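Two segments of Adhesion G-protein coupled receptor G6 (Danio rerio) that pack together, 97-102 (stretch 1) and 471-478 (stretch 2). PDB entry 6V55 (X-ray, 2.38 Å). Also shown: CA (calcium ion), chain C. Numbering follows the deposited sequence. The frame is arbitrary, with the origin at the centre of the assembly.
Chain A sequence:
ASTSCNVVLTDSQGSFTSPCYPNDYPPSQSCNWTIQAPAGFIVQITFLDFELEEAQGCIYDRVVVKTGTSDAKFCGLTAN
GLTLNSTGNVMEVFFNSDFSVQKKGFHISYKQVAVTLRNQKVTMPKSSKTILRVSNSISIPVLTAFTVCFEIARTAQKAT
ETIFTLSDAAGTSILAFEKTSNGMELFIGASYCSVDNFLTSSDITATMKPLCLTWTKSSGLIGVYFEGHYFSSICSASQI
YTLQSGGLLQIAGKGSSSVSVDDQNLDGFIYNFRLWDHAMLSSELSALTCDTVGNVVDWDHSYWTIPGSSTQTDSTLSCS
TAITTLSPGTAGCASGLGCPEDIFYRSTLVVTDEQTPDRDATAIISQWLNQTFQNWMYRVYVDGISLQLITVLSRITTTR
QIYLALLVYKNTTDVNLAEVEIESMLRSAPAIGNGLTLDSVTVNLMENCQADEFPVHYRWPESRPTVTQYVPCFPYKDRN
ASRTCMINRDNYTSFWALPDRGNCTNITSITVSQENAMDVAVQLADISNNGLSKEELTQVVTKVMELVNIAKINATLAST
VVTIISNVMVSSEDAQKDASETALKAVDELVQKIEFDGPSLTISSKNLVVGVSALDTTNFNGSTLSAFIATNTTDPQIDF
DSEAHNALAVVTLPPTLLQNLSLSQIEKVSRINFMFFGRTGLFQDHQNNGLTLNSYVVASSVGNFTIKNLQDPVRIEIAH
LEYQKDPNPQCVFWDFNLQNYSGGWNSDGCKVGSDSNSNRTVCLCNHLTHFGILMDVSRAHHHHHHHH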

# COMPACT_ATOMS: atom_id res chain seq x y z
N SER A 97 -2.82 -4.32 6.32
CA SER A 97 -2.94 -4.07 7.74
C SER A 97 -3.16 -5.42 8.40
O SER A 97 -3.64 -6.35 7.77
CB SER A 97 -4.12 -3.15 8.08
OG SER A 97 -5.29 -3.64 7.45
N ASP A 98 -2.81 -5.53 9.68
CA ASP A 98 -3.04 -6.82 10.31
C ASP A 98 -4.36 -6.74 11.08
O ASP A 98 -5.21 -5.92 10.73
CB ASP A 98 -1.83 -7.26 11.17
CG ASP A 98 -1.42 -6.26 12.26
OD1 ASP A 98 -0.33 -6.45 12.83
OD2 ASP A 98 -2.15 -5.32 12.63
N PHE A 99 -4.53 -7.56 12.12
CA PHE A 99 -5.80 -7.77 12.82
C PHE A 99 -6.10 -6.73 13.90
O PHE A 99 -7.23 -6.72 14.39
CB PHE A 99 -5.84 -9.16 13.48
CG PHE A 99 -4.59 -9.52 14.26
CD1 PHE A 99 -4.47 -9.18 15.61
CD2 PHE A 99 -3.55 -10.22 13.65
CE1 PHE A 99 -3.32 -9.50 16.33
CE2 PHE A 99 -2.40 -10.54 14.36
CZ PHE A 99 -2.29 -10.17 15.71
N SER A 100 -5.15 -5.88 14.30
CA SER A 100 -5.40 -4.99 15.42
C SER A 100 -4.51 -3.75 15.30
O SER A 100 -3.51 -3.78 14.61
CB SER A 100 -5.12 -5.68 16.76
OG SER A 100 -3.72 -5.73 16.94
N VAL A 101 -4.90 -2.69 16.04
CA VAL A 101 -4.27 -1.35 16.07
C VAL A 101 -4.28 -0.68 14.71
O VAL A 101 -3.44 -0.97 13.85
CB VAL A 101 -2.83 -1.38 16.64
CG1 VAL A 101 -2.29 0.02 16.82
CG2 VAL A 101 -2.76 -2.17 17.94
N GLN A 102 -5.18 0.28 14.51
CA GLN A 102 -5.30 0.98 13.24
C GLN A 102 -5.04 2.46 13.43
O GLN A 102 -5.44 3.05 14.44
CB GLN A 102 -6.69 0.77 12.65
CG GLN A 102 -6.84 -0.61 12.08
CD GLN A 102 -7.39 -1.58 13.07
OE1 GLN A 102 -8.36 -1.27 13.76
NE2 GLN A 102 -6.77 -2.75 13.17
N VAL A 471 5.61 -12.18 11.54
CA VAL A 471 4.29 -11.58 11.69
C VAL A 471 3.96 -11.57 13.18
O VAL A 471 4.60 -12.28 13.97
CB VAL A 471 3.21 -12.34 10.87
CG1 VAL A 471 3.51 -12.31 9.37
CG2 VAL A 471 3.05 -13.71 11.39
N PRO A 472 2.98 -10.75 13.61
CA PRO A 472 2.58 -10.78 15.02
C PRO A 472 1.82 -12.03 15.42
O PRO A 472 1.06 -12.61 14.64
CB PRO A 472 1.67 -9.56 15.15
CG PRO A 472 1.31 -9.19 13.77
CD PRO A 472 2.54 -9.48 13.01
N CYS A 473 2.04 -12.44 16.68
CA CYS A 473 1.28 -13.53 17.26
C CYS A 473 -0.16 -13.06 17.46
O CYS A 473 -0.40 -12.00 18.04
CB CYS A 473 1.89 -13.95 18.60
SG CYS A 473 3.44 -14.88 18.50
N PHE A 474 -1.11 -13.84 16.94
CA PHE A 474 -2.52 -13.52 17.13
C PHE A 474 -2.96 -14.00 18.50
O PHE A 474 -2.74 -15.16 18.84
CB PHE A 474 -3.36 -14.19 16.04
CG PHE A 474 -4.82 -13.87 16.14
CD1 PHE A 474 -5.28 -12.62 15.73
CD2 PHE A 474 -5.72 -14.78 16.68
CE1 PHE A 474 -6.63 -12.30 15.81
CE2 PHE A 474 -7.08 -14.45 16.79
CZ PHE A 474 -7.53 -13.21 16.35
N PRO A 475 -3.62 -13.16 19.31
CA PRO A 475 -3.96 -11.75 19.11
C PRO A 475 -3.24 -10.74 20.01
O PRO A 475 -3.62 -9.57 19.99
CB PRO A 475 -5.44 -11.72 19.45
CG PRO A 475 -5.51 -12.67 20.61
CD PRO A 475 -4.45 -13.75 20.38
N TYR A 476 -2.24 -11.15 20.78
CA TYR A 476 -1.69 -10.23 21.76
C TYR A 476 -0.48 -9.45 21.24
O TYR A 476 -0.17 -8.40 21.80
CB TYR A 476 -1.36 -10.99 23.04
CG TYR A 476 -2.63 -11.58 23.63
CD1 TYR A 476 -3.74 -10.76 23.89
CD2 TYR A 476 -2.74 -12.94 23.89
CE1 TYR A 476 -4.92 -11.28 24.42
CE2 TYR A 476 -3.92 -13.46 24.41
CZ TYR A 476 -5.00 -12.63 24.67
OH TYR A 476 -6.16 -13.16 25.20
N LYS A 477 0.18 -9.97 20.19
CA LYS A 477 1.31 -9.35 19.48
C LYS A 477 2.53 -9.08 20.36
O LYS A 477 3.36 -8.23 20.00
CB LYS A 477 0.93 -8.04 18.76
CG LYS A 477 -0.30 -8.05 17.90
CD LYS A 477 -0.62 -6.60 17.51
CE LYS A 477 0.04 -6.16 16.22
NZ LYS A 477 -0.85 -5.27 15.42
N ASP A 478 2.66 -9.78 21.50
CA ASP A 478 3.80 -9.56 22.38
C ASP A 478 5.07 -10.11 21.76
O ASP A 478 6.14 -9.50 21.89
CB ASP A 478 3.60 -10.21 23.75
CG ASP A 478 2.17 -10.04 24.30
OD1 ASP A 478 1.57 -11.07 24.67
OD2 ASP A 478 1.67 -8.88 24.41
CA CA C . -2.82 -2.93 12.41
O HOH W 1 -5.06 -3.39 11.27

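Contacts between segments remote in sequence often combine a bulky apolar plug with a polar clasp, and the two segments here, whose touching residues lie at least 373 positions apart, illustrate the principle compactly. Stretch 1 has no regular secondary structure; stretch 2 leaves a strand after Pro-472 and enters a loop. The backbones keep their distance, with the CA atoms of Phe-99 and Pro-475 7.7 Å apart, so side chains must fill the gap.

The principal bump is Phe-99, which has the largest area covered by the opposing stretch. Its hollow is shaped by a bend in stretch 2, where a cis peptide bond precedes Pro-475 and the N of Lys-477 donates a hydrogen bond to the O of Cys-473 (3.0 Å). Phe-474 turns its edge to one face of the Phe-99 ring, its CD1 lying 3.5 Å from Phe-99 CG; with the planes at 82°, this is an edge-to-face pair, which sets the slightly positive ring hydrogens against the electron-rich face. Around the same ring, Pro-472 CG approaches Phe-99 CE2 at 4.0 Å, Pro-475 CA lies 3.6 Å from Phe-99 CE1, and the aliphatic part of Lys-477 brings its CG within 3.6 Å of Phe-99 CZ.

Lys-477 then brings its NZ over the face of the Phe-99 ring opposite Phe-474, 5.3 Å from the ring centroid, at most a weak cation-pi attraction, and supplies the clasp. Its NZ forms a salt bridge with Asp-98 OD1 (2.9 Å), a hydrogen bond to Ser-100 OG (3.3 Å) and a weak one to Asp-98 OD2 (3.1 Å). The calcium ion sits beside this clasp: it binds Asp-98 OD2, Ser-100 O and Val-101 O, each at 2.5 Å, and so joins three residues of stretch 1. Asp-98 thus serves both cations, its carboxylate linking the metal site to the lysine, while Phe-99 fills the largely apolar pocket alongside.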